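Local coordinates for protein endoglucanase (Fervidobacterium pennivorans DSM 9078, PDB 6KDD) that probably hydrolyses beta-glucosidic bonds, consistent with an endoglucanase acting on cellulose-type glucans, at residues S12-N17 with K196-V200. Coordinates in Å, arbitrary orientation, origin at the centre of the assembly. Numbering follows the deposited sequence.
Sequences SALEYN and KRIIV
The first helix of the chain packs beside the start of a barrel strand. Residues 13-17 are helical, with backbone hydrogen bonds from Y16 N to S12 O (3.1 Å) and from N17 N to A13 O (2.9 Å). Residues 198-200 are extended; K196 and R197 lead into them as a loop. The helix and strand axes cross at -60° and come within 8.7 Å. The CA atoms of A13 and R197 are 5.5 Å apart.

I199, R197 and A13 bury the most surface. I199 (chi1 m, chi2 t) points toward the helix. I199 CD1 lies 4.2 Å from A13 O, and I199 CG2 lies 3.7 Å from N17 OD1. R197 (chi1 m, chi2 m, chi3 t) bends back so that R197 NH1 donates to K196 O at 3.2 Å. Y16 CE2 lies over one face of the R197 guanidinium, 3.8 Å from R197 NE, and R197 NH1 is 3.5 Å from S12 CB. The small A13 lets the loop and the start of the strand come close: A13 CB is 3.5 Å from K196 O and 4.0 Å from I198 O.

Helix 13-20 precedes strand 22-25, the first of the TIM barrel, and is extra to the eight beta-alpha repeats. It lies across part of the barrel's N-terminal end and probably helps to cover it. N17 OD1 is hydrogen-bonded to S289 OG, N17 ND2 to I256 O, and Y16 OH to E135 OE2. Strand 198-204 runs between strands 174-177 and 256-261, and I199 also touches I173 and F257.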
loop_
_atom_site.group_PDB
_atom_site.type_symbol
_atom_site.label_atom_id
_atom_site.label_comp_id
_atom_site.label_asym_id
_atom_site.label_seq_id
_atom_site.Cartn_x
_atom_site.Cartn_y
_atom_site.Cartn_z
ATOM N N SER A 12 -4.647 21.003 3.234
ATOM C CA SER A 12 -3.730 20.796 2.109
ATOM C C SER A 12 -3.334 19.320 2.003
ATOM O O SER A 12 -3.098 18.844 0.892
ATOM C CB SER A 12 -2.519 21.673 2.224
ATOM O OG SER A 12 -1.816 21.702 0.986
ATOM N N ALA A 13 -3.254 18.606 3.144
ATOM C CA ALA A 13 -3.068 17.156 3.124
ATOM C C ALA A 13 -4.182 16.509 2.291
ATOM O O ALA A 13 -3.957 15.557 1.525
ATOM C CB ALA A 13 -2.998 16.605 4.523
ATOM N N LEU A 14 -5.385 17.095 2.368
ATOM C CA LEU A 14 -6.538 16.541 1.675
ATOM C C LEU A 14 -6.344 16.719 0.175
ATOM O O LEU A 14 -6.826 15.902 -0.606
ATOM C CB LEU A 14 -7.820 17.229 2.154
ATOM C CG LEU A 14 -8.630 16.498 3.238
ATOM C CD1 LEU A 14 -7.868 16.394 4.555
ATOM C CD2 LEU A 14 -9.961 17.206 3.468
ATOM N N GLU A 15 -5.671 17.812 -0.214
ATOM C CA GLU A 15 -5.479 18.073 -1.628
ATOM C C GLU A 15 -4.448 17.086 -2.198
ATOM O O GLU A 15 -4.593 16.646 -3.341
ATOM C CB GLU A 15 -5.214 19.567 -1.873
ATOM C CG GLU A 15 -6.475 20.417 -1.706
ATOM C CD GLU A 15 -7.416 20.298 -2.903
ATOM O OE1 GLU A 15 -7.001 20.681 -4.022
ATOM O OE2 GLU A 15 -8.556 19.800 -2.742
ATOM N N TYR A 16 -3.454 16.713 -1.377
ATOM C CA TYR A 16 -2.456 15.700 -1.719
ATOM C C TYR A 16 -3.088 14.306 -1.874
ATOM O O TYR A 16 -2.793 13.575 -2.828
ATOM C CB TYR A 16 -1.316 15.677 -0.694
ATOM C CG TYR A 16 -0.316 16.786 -0.902
ATOM C CD1 TYR A 16 0.642 16.708 -1.903
ATOM C CD2 TYR A 16 -0.390 17.954 -0.152
ATOM C CE1 TYR A 16 1.527 17.751 -2.134
ATOM C CE2 TYR A 16 0.494 19.002 -0.360
ATOM C CZ TYR A 16 1.443 18.905 -1.364
ATOM O OH TYR A 16 2.309 19.938 -1.567
ATOM N N ASN A 17 -4.009 13.968 -0.955
ATOM C CA ASN A 17 -4.684 12.686 -0.994
ATOM C C ASN A 17 -5.392 12.573 -2.328
ATOM O O ASN A 17 -5.456 11.499 -2.931
ATOM C CB ASN A 17 -5.727 12.551 0.117
ATOM C CG ASN A 17 -6.111 11.109 0.363
ATOM O OD1 ASN A 17 -5.253 10.226 0.272
ATOM N ND2 ASN A 17 -7.371 10.870 0.710
ATOM N N LYS A 196 0.996 18.210 9.539
ATOM C CA LYS A 196 -0.061 18.516 8.594
ATOM C C LYS A 196 0.217 17.859 7.240
ATOM O O LYS A 196 -0.444 18.177 6.253
ATOM C CB LYS A 196 -0.298 20.031 8.527
ATOM C CG LYS A 196 -0.507 20.694 9.884
ATOM C CD LYS A 196 -1.641 20.078 10.692
ATOM C CE LYS A 196 -1.576 20.386 12.177
ATOM N NZ LYS A 196 -1.417 21.838 12.445
ATOM N N ARG A 197 1.212 16.974 7.185
ATOM C CA ARG A 197 1.567 16.376 5.903
ATOM C C ARG A 197 1.626 14.860 6.037
ATOM O O ARG A 197 2.556 14.226 5.531
ATOM C CB ARG A 197 2.894 16.932 5.386
ATOM C CG ARG A 197 2.779 18.349 4.843
ATOM C CD ARG A 197 2.137 18.348 3.475
ATOM N NE ARG A 197 2.175 19.692 2.944
ATOM C CZ ARG A 197 1.258 20.614 3.203
ATOM N NH1 ARG A 197 0.215 20.329 3.970
ATOM N NH2 ARG A 197 1.383 21.821 2.683
ATOM N N ILE A 198 0.614 14.306 6.717
ATOM C CA ILE A 198 0.489 12.861 6.835
ATOM C C ILE A 198 -0.868 12.426 6.285
ATOM O O ILE A 198 -1.852 13.188 6.252
ATOM C CB ILE A 198 0.764 12.293 8.248
ATOM C CG1 ILE A 198 -0.168 12.884 9.308
ATOM C CG2 ILE A 198 2.234 12.378 8.651
ATOM C CD1 ILE A 198 -0.147 12.138 10.636
ATOM N N ILE A 199 -0.885 11.161 5.829
ATOM C CA ILE A 199 -2.094 10.501 5.370
ATOM C C ILE A 199 -2.126 9.144 6.068
ATOM O O ILE A 199 -1.122 8.460 6.192
ATOM C CB ILE A 199 -2.184 10.414 3.822
ATOM C CG1 ILE A 199 -2.276 11.807 3.187
ATOM C CG2 ILE A 199 -3.355 9.546 3.362
ATOM C CD1 ILE A 199 -2.082 11.840 1.679
ATOM N N VAL A 200 -3.289 8.800 6.613
ATOM C CA VAL A 200 -3.394 7.540 7.336
ATOM C C VAL A 200 -3.888 6.492 6.336
ATOM O O VAL A 200 -4.751 6.782 5.504
ATOM C CB VAL A 200 -4.358 7.688 8.532
ATOM C CG1 VAL A 200 -4.648 6.343 9.167
ATOM C CG2 VAL A 200 -3.736 8.628 9.570
#